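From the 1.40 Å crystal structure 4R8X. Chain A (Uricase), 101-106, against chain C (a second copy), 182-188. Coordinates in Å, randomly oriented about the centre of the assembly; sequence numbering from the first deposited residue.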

# COMPACT_ATOMS: atom_id res chain seq x y z
N ALA A 101 25.93 -8.36 26.27
CA ALA A 101 26.30 -9.18 27.42
C ALA A 101 26.29 -10.68 27.11
O ALA A 101 27.14 -11.42 27.62
N LYS A 102 25.33 -11.11 26.30
CA LYS A 102 25.16 -12.53 25.98
C LYS A 102 26.19 -13.03 24.95
O LYS A 102 26.69 -14.16 25.06
N TYR A 103 26.49 -12.20 23.96
CA TYR A 103 27.29 -12.62 22.82
C TYR A 103 28.57 -11.79 22.69
O TYR A 103 28.57 -10.71 22.11
N SER A 104 29.67 -12.32 23.22
CA SER A 104 30.92 -11.58 23.33
C SER A 104 31.55 -11.23 21.98
O SER A 104 32.37 -10.32 21.89
N HIS A 105 31.18 -11.96 20.94
CA HIS A 105 31.78 -11.76 19.62
C HIS A 105 31.16 -10.62 18.82
O HIS A 105 31.60 -10.32 17.72
N LEU A 106 30.12 -10.01 19.38
CA LEU A 106 29.48 -8.85 18.75
C LEU A 106 30.17 -7.57 19.19
O LEU A 106 30.58 -7.45 20.36
N TYR C 182 24.70 -22.75 13.11
CA TYR C 182 24.63 -21.53 13.89
C TYR C 182 24.65 -21.81 15.39
O TYR C 182 24.62 -22.95 15.83
N ILE C 183 24.72 -20.74 16.18
CA ILE C 183 24.79 -20.86 17.63
C ILE C 183 23.55 -21.53 18.21
O ILE C 183 22.43 -21.16 17.88
N ILE C 184 23.78 -22.53 19.06
CA ILE C 184 22.70 -23.20 19.76
C ILE C 184 22.79 -22.85 21.24
O ILE C 184 23.75 -23.21 21.92
N ASP C 185 21.81 -22.10 21.71
CA ASP C 185 21.71 -21.81 23.13
C ASP C 185 20.24 -21.77 23.51
O ASP C 185 19.40 -22.26 22.77
N GLU C 186 19.94 -21.18 24.66
CA GLU C 186 18.56 -21.20 25.15
C GLU C 186 17.62 -20.37 24.29
O GLU C 186 16.40 -20.51 24.41
N TYR C 187 18.16 -19.52 23.42
CA TYR C 187 17.32 -18.70 22.55
C TYR C 187 17.07 -19.36 21.21
O TYR C 187 16.31 -18.85 20.39
N THR C 188 17.68 -20.52 20.98
CA THR C 188 17.60 -21.16 19.68
C THR C 188 16.41 -22.11 19.60
O THR C 188 16.29 -23.04 20.41

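The nearest CA pairs, Lys A102 CA to Asp C185 CA at 10.3 Å and Tyr A103 CA to Ile C183 CA at 10.1 Å, leave the contact to side chains. Along chain C, Tyr C182 stays out of reach, and Ile C183 makes the first contact. Pointing toward chain A with chi1 m and chi2 t, it extends CD1 to within 3.6 Å of CE1 of His A105 (chi1 p), while its CG2 lies 4.4 Å from CE1 of Tyr A103, an apolar contact.

Asp C185, chi1 p, is the polar centre: the hydroxyl OH of Tyr A103 (chi1 m) donates a short 2.6 Å hydrogen bond to its OD2, which sits at the edge of the tyrosine ring. Asp C185 OD1 accepts from Tyr C187 N at 3.0 Å, so the turn from Asp C185 to Thr C188 helps hold the carboxylate; water 2 donates to both Tyr A103 OH and Asp C185 OD1.

Glu C186 starts sideways, but its end comes nearer, and OE1 forms a 2.9 Å salt bridge with NZ of Lys A102, whose t, p, t, t chain reaches across from the helix end. Water 1 links that NZ to Glu C186 OE2. Tyr C187, chi1 m, places CD2 3.8 Å from Tyr A103 OH and meets Lys A102 CE at its ring edge. Thr C188 makes no contact across the gap, but its OG1 donates to Ile C183 O and accepts from Asp C185 N.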

# COMPACT_ATOMS: atom_id res chain seq x y z
CB ALA A 101 25.38 -8.88 28.59
CB LYS A 102 23.74 -12.79 25.46
CG LYS A 102 23.44 -14.24 25.14
CD LYS A 102 23.59 -15.14 26.34
CE LYS A 102 23.34 -16.58 25.97
NZ LYS A 102 23.41 -17.45 27.16
CB TYR A 103 26.46 -12.56 21.54
CG TYR A 103 25.23 -13.46 21.61
CD1 TYR A 103 25.38 -14.84 21.64
CD2 TYR A 103 23.95 -12.93 21.66
CE1 TYR A 103 24.28 -15.67 21.73
CE2 TYR A 103 22.84 -13.75 21.73
CZ TYR A 103 23.02 -15.12 21.77
OH TYR A 103 21.94 -15.97 21.85
CB SER A 104 31.92 -12.35 24.20
OG SER A 104 32.22 -13.61 23.64
CB HIS A 105 31.72 -13.06 18.82
CG HIS A 105 30.32 -13.51 18.52
ND1 HIS A 105 29.53 -14.15 19.45
CD2 HIS A 105 29.58 -13.41 17.40
CE1 HIS A 105 28.36 -14.43 18.91
NE2 HIS A 105 28.36 -13.99 17.67
CB LEU A 106 27.99 -8.79 19.12
CG LEU A 106 27.08 -9.98 18.76
CD1 LEU A 106 25.64 -9.74 19.22
CD2 LEU A 106 27.14 -10.27 17.27
CB TYR C 182 23.40 -20.71 13.51
CG TYR C 182 22.16 -21.54 13.34
CD1 TYR C 182 21.33 -21.81 14.42
CD2 TYR C 182 21.81 -22.06 12.10
CE1 TYR C 182 20.19 -22.58 14.27
CE2 TYR C 182 20.68 -22.83 11.94
CZ TYR C 182 19.87 -23.09 13.03
OH TYR C 182 18.73 -23.85 12.87
CB ILE C 183 25.02 -19.48 18.28
CG1 ILE C 183 26.44 -19.00 17.98
CG2 ILE C 183 24.77 -19.53 19.78
CD1 ILE C 183 26.64 -17.52 18.22
CB ILE C 184 22.77 -24.73 19.60
CG1 ILE C 184 22.90 -25.11 18.12
CG2 ILE C 184 21.56 -25.41 20.25
CD1 ILE C 184 21.75 -24.63 17.26
CB ASP C 185 22.47 -20.54 23.53
CG ASP C 185 22.00 -19.29 22.79
OD1 ASP C 185 20.87 -19.28 22.26
OD2 ASP C 185 22.76 -18.30 22.76
CB GLU C 186 18.48 -20.75 26.61
CG GLU C 186 18.83 -19.30 26.86
CD GLU C 186 20.30 -19.09 27.11
OE1 GLU C 186 20.66 -18.07 27.75
OE2 GLU C 186 21.11 -19.94 26.67
CB TYR C 187 17.94 -17.31 22.34
CG TYR C 187 17.96 -16.51 23.61
CD1 TYR C 187 16.80 -15.92 24.09
CD2 TYR C 187 19.14 -16.36 24.33
CE1 TYR C 187 16.82 -15.20 25.27
CE2 TYR C 187 19.16 -15.64 25.50
CZ TYR C 187 18.00 -15.07 25.97
OH TYR C 187 18.02 -14.35 27.14
CB THR C 188 18.90 -21.91 19.34
OG1 THR C 188 20.02 -21.05 19.57
CG2 THR C 188 18.91 -22.34 17.88
O HOH W 1 23.41 -20.55 27.16
O HOH W 2 20.98 -17.80 19.88